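Local coordinates for protein beta-galactosidase (Geobacillus stearothermophilus, PDB 4OIF) that probably hydrolyses terminal non-reducing beta-D-galactose residues from beta-D-galactosides, as a zinc-containing member of glycoside hydrolase family 42, at residues A[426-429]-A[435-438]; A[439-444]-A[595-600]; A[500-505]-A[553-558]; A[515-520]-A[527-532]. All coordinates share one frame; numbering follows the deposited sequence.

Contact 1: A[426-429]-A[435-438]; sequences NDAQ and TKRY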
loop_
_atom_site.group_PDB
_atom_site.type_symbol
_atom_site.label_atom_id
_atom_site.label_comp_id
_atom_site.label_asym_id
_atom_site.label_seq_id
_atom_site.Cartn_x
_atom_site.Cartn_y
_atom_site.Cartn_z
ATOM N N ASN A 426 -14.816 13.862 6.286
ATOM C CA ASN A 426 -13.851 12.840 5.857
ATOM C C ASN A 426 -14.411 11.929 4.771
ATOM O O ASN A 426 -13.692 11.550 3.849
ATOM C CB ASN A 426 -13.382 11.992 7.046
ATOM C CG ASN A 426 -12.275 12.660 7.832
ATOM O OD1 ASN A 426 -11.612 13.568 7.337
ATOM N ND2 ASN A 426 -12.079 12.224 9.064
ATOM N N ASP A 427 -15.696 11.598 4.875
ATOM C CA ASP A 427 -16.347 10.736 3.895
ATOM C C ASP A 427 -16.666 11.415 2.565
ATOM O O ASP A 427 -16.841 10.743 1.549
ATOM C CB ASP A 427 -17.644 10.175 4.464
ATOM C CG ASP A 427 -18.113 8.962 3.711
ATOM O OD1 ASP A 427 -17.308 8.017 3.588
ATOM O OD2 ASP A 427 -19.269 8.959 3.224
ATOM N N ALA A 428 -16.745 12.739 2.580
ATOM C CA ALA A 428 -17.184 13.506 1.414
ATOM C C ALA A 428 -16.271 13.343 0.198
ATOM O O ALA A 428 -15.050 13.296 0.317
ATOM C CB ALA A 428 -17.314 14.989 1.787
ATOM N N GLN A 429 -16.879 13.240 -0.975
ATOM C CA GLN A 429 -16.129 13.222 -2.222
ATOM C C GLN A 429 -15.967 14.657 -2.721
ATOM O O GLN A 429 -16.928 15.280 -3.201
ATOM C CB GLN A 429 -16.831 12.351 -3.263
ATOM C CG GLN A 429 -16.778 10.880 -2.926
ATOM C CD GLN A 429 -15.377 10.300 -3.073
ATOM O OE1 GLN A 429 -14.693 10.539 -4.067
ATOM N NE2 GLN A 429 -14.945 9.542 -2.081
ATOM N N THR A 435 -5.611 16.829 2.434
ATOM C CA THR A 435 -5.439 18.159 3.038
ATOM C C THR A 435 -6.617 18.658 3.861
ATOM O O THR A 435 -6.545 19.754 4.404
ATOM C CB THR A 435 -5.152 19.247 1.978
ATOM O OG1 THR A 435 -6.321 19.471 1.174
ATOM C CG2 THR A 435 -3.973 18.850 1.104
ATOM N N LYS A 436 -7.695 17.877 3.934
ATOM C CA LYS A 436 -8.855 18.263 4.731
ATOM C C LYS A 436 -8.403 18.600 6.154
ATOM O O LYS A 436 -8.623 19.711 6.629
ATOM C CB LYS A 436 -9.915 17.150 4.747
ATOM C CG LYS A 436 -10.551 16.844 3.399
ATOM C CD LYS A 436 -11.576 15.724 3.530
ATOM C CE LYS A 436 -12.068 15.212 2.177
ATOM N NZ LYS A 436 -12.959 14.000 2.333
ATOM N N ARG A 437 -7.778 17.620 6.807
ATOM C CA ARG A 437 -7.044 17.794 8.063
ATOM C C ARG A 437 -7.774 18.653 9.087
ATOM O O ARG A 437 -7.226 19.628 9.604
ATOM C CB ARG A 437 -5.659 18.378 7.763
ATOM C CG ARG A 437 -4.814 17.465 6.863
ATOM C CD ARG A 437 -3.373 17.952 6.703
ATOM N NE ARG A 437 -2.655 18.004 7.974
ATOM C CZ ARG A 437 -2.101 16.951 8.566
ATOM N NH1 ARG A 437 -2.178 15.752 8.006
ATOM N NH2 ARG A 437 -1.473 17.096 9.726
ATOM N N TYR A 438 -9.013 18.270 9.375
ATOM C CA TYR A 438 -9.913 19.056 10.218
ATOM C C TYR A 438 -9.375 19.256 11.654
ATOM O O TYR A 438 -9.154 20.408 12.081
ATOM C CB TYR A 438 -11.314 18.397 10.201
ATOM C CG TYR A 438 -12.325 18.923 11.208
ATOM C CD1 TYR A 438 -12.720 20.258 11.199
ATOM C CD2 TYR A 438 -12.902 18.080 12.148
ATOM C CE1 TYR A 438 -13.639 20.738 12.102
ATOM C CE2 TYR A 438 -13.827 18.553 13.056
ATOM C CZ TYR A 438 -14.190 19.884 13.030
ATOM O OH TYR A 438 -15.108 20.377 13.928
HETATM O O HOH W 1 -9.853 15.605 8.362
#

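Contact 2: A[439-444]-A[595-600]; sequences PQTLVQ and GGRLED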
loop_
_atom_site.group_PDB
_atom_site.type_symbol
_atom_site.label_atom_id
_atom_site.label_comp_id
_atom_site.label_asym_id
_atom_site.label_seq_id
_atom_site.Cartn_x
_atom_site.Cartn_y
_atom_site.Cartn_z
ATOM N N PRO A 439 -9.134 18.154 12.397
ATOM C CA PRO A 439 -8.634 18.338 13.763
ATOM C C PRO A 439 -7.299 19.089 13.817
ATOM O O PRO A 439 -7.119 19.983 14.669
ATOM C CB PRO A 439 -8.478 16.900 14.275
ATOM C CG PRO A 439 -8.374 16.068 13.054
ATOM C CD PRO A 439 -9.263 16.722 12.066
ATOM N N GLN A 440 -6.393 18.746 12.908
ATOM C CA GLN A 440 -5.122 19.455 12.783
ATOM C C GLN A 440 -5.330 20.960 12.604
ATOM O O GLN A 440 -4.645 21.778 13.236
ATOM C CB GLN A 440 -4.307 18.899 11.613
ATOM C CG GLN A 440 -3.828 17.454 11.797
ATOM C CD GLN A 440 -4.781 16.422 11.207
ATOM O OE1 GLN A 440 -5.959 16.701 10.963
ATOM N NE2 GLN A 440 -4.269 15.224 10.962
ATOM N N THR A 441 -6.280 21.315 11.744
ATOM C CA THR A 441 -6.617 22.712 11.478
ATOM C C THR A 441 -7.046 23.399 12.774
ATOM O O THR A 441 -6.560 24.504 13.132
ATOM C CB THR A 441 -7.740 22.820 10.407
ATOM O OG1 THR A 441 -7.282 22.243 9.177
ATOM C CG2 THR A 441 -8.131 24.268 10.153
ATOM N N LEU A 442 -7.946 22.734 13.494
ATOM C CA LEU A 442 -8.300 23.248 14.814
ATOM C C LEU A 442 -7.047 23.523 15.662
ATOM O O LEU A 442 -6.917 24.608 16.241
ATOM C CB LEU A 442 -9.220 22.293 15.540
ATOM C CG LEU A 442 -10.691 22.561 15.277
ATOM C CD1 LEU A 442 -11.017 22.371 13.806
ATOM C CD2 LEU A 442 -11.512 21.628 16.146
ATOM N N VAL A 443 -6.116 22.565 15.700
ATOM C CA VAL A 443 -4.871 22.779 16.443
ATOM C C VAL A 443 -4.105 24.024 15.936
ATOM O O VAL A 443 -3.484 24.753 16.720
ATOM C CB VAL A 443 -3.971 21.530 16.378
ATOM C CG1 VAL A 443 -2.673 21.763 17.112
ATOM C CG2 VAL A 443 -4.684 20.352 16.977
ATOM N N GLN A 444 -4.172 24.281 14.634
ATOM C CA GLN A 444 -3.570 25.495 14.079
ATOM C C GLN A 444 -4.207 26.734 14.683
ATOM O O GLN A 444 -3.532 27.744 14.917
ATOM C CB GLN A 444 -3.704 25.557 12.555
ATOM C CG GLN A 444 -2.841 24.565 11.830
ATOM C CD GLN A 444 -1.610 24.226 12.634
ATOM O OE1 GLN A 444 -0.714 25.063 12.810
ATOM N NE2 GLN A 444 -1.559 22.993 13.148
ATOM N N GLY A 595 -10.867 33.221 4.853
ATOM C CA GLY A 595 -11.170 32.514 3.612
ATOM C C GLY A 595 -10.170 31.473 3.128
ATOM O O GLY A 595 -10.509 30.590 2.333
ATOM N N GLY A 596 -8.930 31.578 3.587
ATOM C CA GLY A 596 -7.892 30.697 3.098
ATOM C C GLY A 596 -7.124 30.087 4.240
ATOM O O GLY A 596 -7.220 30.546 5.375
ATOM N N ARG A 597 -6.366 29.040 3.946
ATOM C CA ARG A 597 -5.564 28.392 4.972
ATOM C C ARG A 597 -4.170 29.024 4.966
ATOM O O ARG A 597 -3.394 28.885 4.010
ATOM C CB ARG A 597 -5.509 26.883 4.750
ATOM C CG ARG A 597 -4.592 26.164 5.715
ATOM C CD ARG A 597 -4.625 24.675 5.483
ATOM N NE ARG A 597 -5.869 24.062 5.951
ATOM C CZ ARG A 597 -6.203 22.797 5.714
ATOM N NH1 ARG A 597 -5.392 22.017 5.000
ATOM N NH2 ARG A 597 -7.347 22.317 6.180
ATOM N N LEU A 598 -3.870 29.748 6.033
ATOM C CA LEU A 598 -2.727 30.641 6.027
ATOM C C LEU A 598 -1.676 30.187 7.033
ATOM O O LEU A 598 -2.001 29.526 8.020
ATOM C CB LEU A 598 -3.201 32.072 6.314
ATOM C CG LEU A 598 -4.240 32.613 5.315
ATOM C CD1 LEU A 598 -4.692 33.999 5.693
ATOM C CD2 LEU A 598 -3.680 32.635 3.922
ATOM N N GLU A 599 -0.419 30.527 6.765
ATOM C CA GLU A 599 0.697 30.202 7.660
ATOM C C GLU A 599 0.468 30.625 9.117
ATOM O O GLU A 599 -0.404 31.443 9.413
ATOM C CB GLU A 599 1.968 30.860 7.149
ATOM C CG GLU A 599 1.833 32.368 6.996
ATOM C CD GLU A 599 3.147 33.024 6.635
ATOM O OE1 GLU A 599 3.213 33.686 5.575
ATOM O OE2 GLU A 599 4.112 32.874 7.412
ATOM N N ASP A 600 1.263 30.054 10.017
ATOM C CA ASP A 600 1.156 30.290 11.461
ATOM C C ASP A 600 1.111 31.764 11.873
ATOM O O ASP A 600 0.326 32.174 12.747
ATOM C CB ASP A 600 2.331 29.625 12.166
ATOM C CG ASP A 600 2.197 28.119 12.240
ATOM O OD1 ASP A 600 1.058 27.603 12.235
ATOM O OD2 ASP A 600 3.243 27.449 12.335
HETATM O O HOH W 2 -1.292 28.584 13.501
#

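Contact 3: A[500-505]-A[553-558]; sequences TYISGI and KDYATV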
loop_
_atom_site.group_PDB
_atom_site.type_symbol
_atom_site.label_atom_id
_atom_site.label_comp_id
_atom_site.label_asym_id
_atom_site.label_seq_id
_atom_site.Cartn_x
_atom_site.Cartn_y
_atom_site.Cartn_z
ATOM N N THR A 500 -14.239 29.757 9.102
ATOM C CA THR A 500 -13.269 29.667 8.023
ATOM C C THR A 500 -13.858 29.020 6.806
ATOM O O THR A 500 -15.019 28.615 6.789
ATOM C CB THR A 500 -12.028 28.827 8.402
ATOM O OG1 THR A 500 -12.386 27.435 8.432
ATOM C CG2 THR A 500 -11.432 29.257 9.755
ATOM N N TYR A 501 -13.005 28.897 5.801
ATOM C CA TYR A 501 -13.269 28.078 4.640
ATOM C C TYR A 501 -13.899 26.734 5.006
ATOM O O TYR A 501 -13.625 26.178 6.076
ATOM C CB TYR A 501 -11.970 27.849 3.884
ATOM C CG TYR A 501 -10.864 27.300 4.746
ATOM C CD1 TYR A 501 -10.036 28.149 5.475
ATOM C CD2 TYR A 501 -10.635 25.923 4.828
ATOM C CE1 TYR A 501 -9.008 27.643 6.275
ATOM C CE2 TYR A 501 -9.608 25.408 5.618
ATOM C CZ TYR A 501 -8.797 26.272 6.345
ATOM O OH TYR A 501 -7.774 25.774 7.133
ATOM N N ILE A 502 -14.739 26.233 4.102
ATOM C CA ILE A 502 -15.406 24.941 4.226
ATOM C C ILE A 502 -16.160 24.808 5.541
ATOM O O ILE A 502 -16.039 23.819 6.261
ATOM C CB ILE A 502 -14.395 23.784 4.051
ATOM C CG1 ILE A 502 -13.497 24.084 2.848
ATOM C CG2 ILE A 502 -15.112 22.487 3.784
ATOM C CD1 ILE A 502 -12.554 22.991 2.500
ATOM N N SER A 503 -16.962 25.822 5.831
ATOM C CA SER A 503 -17.822 25.819 7.006
ATOM C C SER A 503 -19.246 26.026 6.559
ATOM O O SER A 503 -19.482 26.841 5.722
ATOM C CB SER A 503 -17.420 26.924 7.973
ATOM O OG SER A 503 -16.051 26.828 8.329
ATOM N N GLY A 504 -20.193 25.300 7.124
ATOM C CA GLY A 504 -21.599 25.540 6.839
ATOM C C GLY A 504 -22.041 25.170 5.438
ATOM O O GLY A 504 -22.807 25.883 4.803
ATOM N N ILE A 505 -21.570 24.032 4.953
ATOM C CA ILE A 505 -21.828 23.624 3.579
ATOM C C ILE A 505 -23.053 22.725 3.482
ATOM O O ILE A 505 -23.792 22.713 2.487
ATOM C CB ILE A 505 -20.609 22.897 3.024
ATOM C CG1 ILE A 505 -19.382 23.803 3.155
ATOM C CG2 ILE A 505 -20.829 22.470 1.582
ATOM C CD1 ILE A 505 -19.560 25.162 2.493
ATOM N N LYS A 553 -1.930 28.040 1.502
ATOM C CA LYS A 553 -1.870 26.689 0.945
ATOM C C LYS A 553 -3.222 25.973 1.034
ATOM O O LYS A 553 -4.063 26.323 1.867
ATOM C CB LYS A 553 -0.796 25.859 1.665
ATOM C CG LYS A 553 0.602 26.411 1.483
ATOM C CD LYS A 553 1.674 25.432 1.896
ATOM C CE LYS A 553 1.664 25.142 3.378
ATOM N NZ LYS A 553 2.741 24.154 3.715
ATOM N N ASP A 554 -3.416 24.989 0.156
ATOM C CA ASP A 554 -4.499 23.995 0.240
ATOM C C ASP A 554 -5.888 24.486 -0.146
ATOM O O ASP A 554 -6.543 23.870 -0.988
ATOM C CB ASP A 554 -4.576 23.397 1.653
ATOM C CG ASP A 554 -3.300 22.683 2.058
ATOM O OD1 ASP A 554 -2.515 22.290 1.165
ATOM O OD2 ASP A 554 -3.089 22.503 3.277
ATOM N N TYR A 555 -6.358 25.563 0.485
ATOM C CA TYR A 555 -7.712 26.054 0.226
ATOM C C TYR A 555 -7.822 27.571 0.188
ATOM O O TYR A 555 -7.227 28.278 1.002
ATOM C CB TYR A 555 -8.684 25.514 1.275
ATOM C CG TYR A 555 -8.769 24.012 1.280
ATOM C CD1 TYR A 555 -9.510 23.344 0.313
ATOM C CD2 TYR A 555 -8.114 23.260 2.241
ATOM C CE1 TYR A 555 -9.594 21.972 0.295
ATOM C CE2 TYR A 555 -8.192 21.880 2.231
ATOM C CZ TYR A 555 -8.935 21.243 1.251
ATOM O OH TYR A 555 -9.025 19.876 1.220
ATOM N N ALA A 556 -8.602 28.054 -0.770
ATOM C CA ALA A 556 -8.986 29.447 -0.814
ATOM C C ALA A 556 -10.487 29.515 -0.964
ATOM O O ALA A 556 -11.113 28.581 -1.458
ATOM C CB ALA A 556 -8.295 30.169 -1.953
ATOM N N THR A 557 -11.078 30.616 -0.526
ATOM C CA THR A 557 -12.506 30.793 -0.727
ATOM C C THR A 557 -12.806 32.098 -1.448
ATOM O O THR A 557 -12.403 33.164 -0.994
ATOM C CB THR A 557 -13.273 30.770 0.612
ATOM O OG1 THR A 557 -12.867 29.631 1.391
ATOM C CG2 THR A 557 -14.770 30.704 0.352
ATOM N N VAL A 558 -13.512 32.025 -2.571
ATOM C CA VAL A 558 -13.958 33.251 -3.222
ATOM C C VAL A 558 -15.138 33.798 -2.414
ATOM O O VAL A 558 -16.049 33.055 -2.055
ATOM C CB VAL A 558 -14.355 33.022 -4.699
ATOM C CG1 VAL A 558 -14.866 34.318 -5.323
ATOM C CG2 VAL A 558 -13.164 32.502 -5.507
HETATM O O HOH W 3 -14.645 27.712 1.775
#

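Contact 4: A[515-520]-A[527-532]; sequences GGWHQD and MEPIET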
loop_
_atom_site.group_PDB
_atom_site.type_symbol
_atom_site.label_atom_id
_atom_site.label_comp_id
_atom_site.label_asym_id
_atom_site.label_seq_id
_atom_site.Cartn_x
_atom_site.Cartn_y
_atom_site.Cartn_z
ATOM N N GLY A 515 -29.379 27.176 -2.550
ATOM C CA GLY A 515 -29.810 28.529 -2.842
ATOM C C GLY A 515 -28.920 29.549 -2.193
ATOM O O GLY A 515 -29.358 30.622 -1.800
ATOM N N GLY A 516 -27.651 29.202 -2.077
ATOM C CA GLY A 516 -26.698 30.098 -1.472
ATOM C C GLY A 516 -26.594 29.836 0.007
ATOM O O GLY A 516 -27.316 29.026 0.573
ATOM N N TRP A 517 -25.673 30.535 0.640
ATOM C CA TRP A 517 -25.464 30.386 2.066
ATOM C C TRP A 517 -26.631 30.627 2.966
ATOM O O TRP A 517 -27.484 31.469 2.678
ATOM C CB TRP A 517 -24.325 31.281 2.492
ATOM C CG TRP A 517 -23.325 30.376 2.703
ATOM C CD1 TRP A 517 -23.039 29.318 1.898
ATOM C CD2 TRP A 517 -22.507 30.267 3.846
ATOM N NE1 TRP A 517 -22.052 28.578 2.455
ATOM C CE2 TRP A 517 -21.711 29.134 3.660
ATOM C CE3 TRP A 517 -22.337 31.040 4.992
ATOM C CZ2 TRP A 517 -20.767 28.768 4.547
ATOM C CZ3 TRP A 517 -21.405 30.661 5.886
ATOM C CH2 TRP A 517 -20.631 29.535 5.670
ATOM N N HIS A 518 -26.657 29.876 4.065
ATOM C CA HIS A 518 -27.765 29.988 4.994
ATOM C C HIS A 518 -27.879 31.439 5.406
ATOM O O HIS A 518 -26.881 32.077 5.758
ATOM C CB HIS A 518 -27.593 29.091 6.220
ATOM C CG HIS A 518 -28.778 29.099 7.140
ATOM N ND1 HIS A 518 -29.177 30.220 7.834
ATOM C CD2 HIS A 518 -29.655 28.121 7.476
ATOM C CE1 HIS A 518 -30.242 29.934 8.562
ATOM N NE2 HIS A 518 -30.553 28.666 8.363
ATOM N N GLN A 519 -29.105 31.942 5.304
ATOM C CA GLN A 519 -29.462 33.322 5.605
ATOM C C GLN A 519 -28.826 33.865 6.885
ATOM O O GLN A 519 -28.247 34.957 6.885
ATOM C CB GLN A 519 -30.987 33.434 5.710
ATOM C CG GLN A 519 -31.488 34.816 6.096
ATOM C CD GLN A 519 -32.998 34.895 6.083
ATOM O OE1 GLN A 519 -33.669 33.971 5.618
ATOM N NE2 GLN A 519 -33.544 35.998 6.595
ATOM N N ASP A 520 -28.953 33.094 7.965
ATOM C CA ASP A 520 -28.450 33.485 9.276
ATOM C C ASP A 520 -26.953 33.747 9.247
ATOM O O ASP A 520 -26.500 34.779 9.730
ATOM C CB ASP A 520 -28.764 32.418 10.323
ATOM C CG ASP A 520 -30.225 32.423 10.757
ATOM O OD1 ASP A 520 -30.962 33.354 10.371
ATOM O OD2 ASP A 520 -30.626 31.498 11.508
ATOM N N MET A 527 -21.205 38.539 4.673
ATOM C CA MET A 527 -20.613 38.075 3.429
ATOM C C MET A 527 -21.126 36.662 3.144
ATOM O O MET A 527 -21.931 36.126 3.915
ATOM C CB MET A 527 -19.072 38.108 3.495
ATOM C CG MET A 527 -18.456 37.570 4.777
ATOM S SD MET A 527 -18.617 35.780 5.017
ATOM C CE MET A 527 -17.624 35.100 3.693
ATOM N N GLU A 528 -20.686 36.067 2.039
ATOM C CA GLU A 528 -20.907 34.634 1.827
ATOM C C GLU A 528 -19.830 34.034 0.942
ATOM O O GLU A 528 -19.244 34.722 0.099
ATOM C CB GLU A 528 -22.285 34.372 1.226
ATOM C CG GLU A 528 -22.580 35.125 -0.051
ATOM C CD GLU A 528 -24.002 34.884 -0.541
ATOM O OE1 GLU A 528 -24.445 33.710 -0.566
ATOM O OE2 GLU A 528 -24.682 35.871 -0.888
ATOM N N PRO A 529 -19.538 32.748 1.147
ATOM C CA PRO A 529 -18.580 32.090 0.252
ATOM C C PRO A 529 -19.286 31.676 -1.034
ATOM O O PRO A 529 -20.428 31.219 -0.961
ATOM C CB PRO A 529 -18.127 30.872 1.063
ATOM C CG PRO A 529 -19.306 30.549 1.938
ATOM C CD PRO A 529 -20.028 31.846 2.208
ATOM N N ILE A 530 -18.661 31.830 -2.193
ATOM C CA ILE A 530 -19.318 31.305 -3.381
ATOM C C ILE A 530 -18.508 30.220 -4.071
ATOM O O ILE A 530 -19.044 29.502 -4.902
ATOM C CB ILE A 530 -19.649 32.418 -4.392
ATOM C CG1 ILE A 530 -18.385 33.056 -4.948
ATOM C CG2 ILE A 530 -20.521 33.478 -3.737
ATOM C CD1 ILE A 530 -18.680 34.205 -5.901
ATOM N N GLU A 531 -17.229 30.090 -3.724
ATOM C CA GLU A 531 -16.382 29.074 -4.346
ATOM C C GLU A 531 -15.226 28.638 -3.475
ATOM O O GLU A 531 -14.496 29.462 -2.923
ATOM C CB GLU A 531 -15.820 29.551 -5.688
ATOM C CG GLU A 531 -15.057 28.436 -6.416
ATOM C CD GLU A 531 -14.548 28.819 -7.790
ATOM O OE1 GLU A 531 -14.748 29.969 -8.225
ATOM O OE2 GLU A 531 -13.934 27.952 -8.441
ATOM N N THR A 532 -15.061 27.325 -3.368
ATOM C CA THR A 532 -13.956 26.744 -2.631
ATOM C C THR A 532 -12.908 26.292 -3.616
ATOM O O THR A 532 -13.136 25.379 -4.407
ATOM C CB THR A 532 -14.393 25.551 -1.761
ATOM O OG1 THR A 532 -15.239 26.012 -0.696
ATOM C CG2 THR A 532 -13.173 24.877 -1.164
HETATM O O HOH W 4 -26.829 33.859 1.111
#

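Contact 1: A[426-429]-A[435-438]
K436 spans the gap to the end of helix 419-427 and puts its ammonium among backbone carbonyls. CG lies anti to the carbonyl carbon (chi1 -65°), and the remaining torsions are all close to 180°, which makes a straight rod that delivers NZ to the last turn. Of the two bonds to 426-429, the sounder runs from K436 NZ to A428 O at 3.0 Å; it lies in the carbonyl plane on a lone pair, with a C=O...N angle of 139°. A weak bond from K436 NZ reaches N426 O, also at 3.0 Å, and L425 O is its strongest partner, so three carbonyls hold one buried charge. N426 supplies a second link through its amide: water 1 donates to N426 OD1 at 2.9 Å and accepts from Y438 N at 3.0 Å, joining the end of one helix to the first turn of the next. A428, where the chain leaves helical geometry, also packs on K371 of the second subunit. An ammonium in this place would probably be favoured by the negative end of the helix dipole. The arrangement is that of a lysine ammonium held by carbonyls at the C-terminal end of a helix, at the turn between two successive helices of the trimerisation domain.

Contact 2: A[439-444]-A[595-600]
R597 brings its guanidinium against the hydroxyl of T441, on helix 438-451 of the trimerisation domain, whose family clan is that of the class I glutamine amidotransferases. R597 itself lies on the short strand 597-598 at the edge of the domain's mixed sheet, so the contact joins that edge to a helix. Its CG is anti to the backbone N, and the chain runs straight until a bend at chi3 (-73°) turns the flat group obliquely to the threonine. R597 NH2 comes within 3.0 Å of T441 OG1, but the angle is too poor for a hydrogen bond. T441 OG1 is bonded to R437 O instead, while in the guanidinium NH1 serves T435 O and the carboxylate of D554, NH2 serves K436 O and NE serves Y501 OH. One turn further on, Q444 and D600 approach with amide and carboxylate planes 30° apart. Two acceptors, Q444 OE1 and D600 OD1, stand 3.1 Å from each other; R447 reconciles them, since its NH2 serves Q444 OE1 and its NE forms a salt bridge with D600 OD1. The same carboxylate oxygen is tied to the helix backbone by water 2, which donates to D600 OD1 and to Q444 O, each at 2.8 Å.

Contact 3: A[500-505]-A[553-558]
Y501 and Y555 meet with their side chains crossing at about a right angle, CD2 of Y501 lying 4.1 Å from CB of Y555. Y501 CG sits in the crowded position between the backbone N and the carbonyl carbon (chi1 53°), which folds the ring back over its own loop: T500 OG1 lies over the centre of one face and I502 CG1 at the edge, in plane. I502, in left-handed backbone geometry, crosses the Y555 ring at about a right angle too and lays its terminal methyl on a face. This CH-pi contact puts I502 CD1 3.9 Å from the ring centroid, 18° off the normal. At the other end T557 OG1 approaches Y501 CB at 3.2 Å. It is bonded to G595 O and accepts a hydrogen bond from water 3 at 2.6 Å, while that water takes I502 N at 2.8 Å, so the backbone N-H is satisfied although the two segments share no direct hydrogen bond. The loop is braced from within by T500 OG1, which donates along a lone pair of Y501 O at 2.9 Å. Both phenol oxygens have partners, Y501 OH with R597 NE and Y555 OH with T435 OG1 and A432 N. The contact lies buried where the loop after strand 496-500 meets strand 555-561, with T441 of helix 438-451 touching Y501, and T534 and P529 of strand 527-534 touching Y555 and T557.

Contact 4: A[515-520]-A[527-532]
E528 OE1, 3.9 Å from CB of W517, is gripped by water 4, which donates to it at 2.9 Å, and by a salt bridge to R382 NH2 of the second subunit. Water 4 also donates to W517 O at 2.9 Å and so stitches the carboxylate to the loop, whereas W517 N, 3.6 Å from E528 OE1, forms no hydrogen bond with it. The other oxygen, OE2, is bonded to H562 NE2. Beyond CG the E528 chain is extended, which carries the carboxylate toward the backbone of W517. The main apolar contact is P529 on the face of W517. P529 CD stands over the five-membered ring in a CH-pi contact, 3.5 Å from its centroid and 16° off the normal, and P529 CG reaches W517 CE2 at 3.3 Å. The two side chains cross at about a right angle, although the exact placement of the indole is doubtful. Just past W517, H518 is the N-cap of helix 519-525: its ND1 accepts D520 N at 2.9 Å, with the donor 11° out of the ring plane. NE2 of the same imidazole is bonded to E481 OE1, consistent with a proton on NE2. The chemistry thus divides in two: P529 packing on the indole probably helps hold loop to strand, while an acid shared by water, histidine and arginine links this edge to the neighbouring subunit.

In the fold
From the N terminus, contact 1 comes first and closes only a short turn, between helix 419-427 and helix 438-451. Contact 2 opens on that second helix immediately afterwards and closes some 150 residues later at strand 597-598, so the two lie in series. Within the long excursion of contact 2, contact 3 joins the loop following strand 496-500 to strand 555-561, and contact 4 lies inside contact 3 in turn, linking the loop that leads into helix 519-525 to strand 527-534. No pair crosses. Strands 527-534 and 555-561 pair antiparallel, through V558 with I530 and E531, which couples contacts 3 and 4. Contacts 1, 2 and 3 touch one another, and contacts 1, 3 and 4 all reach the second subunit.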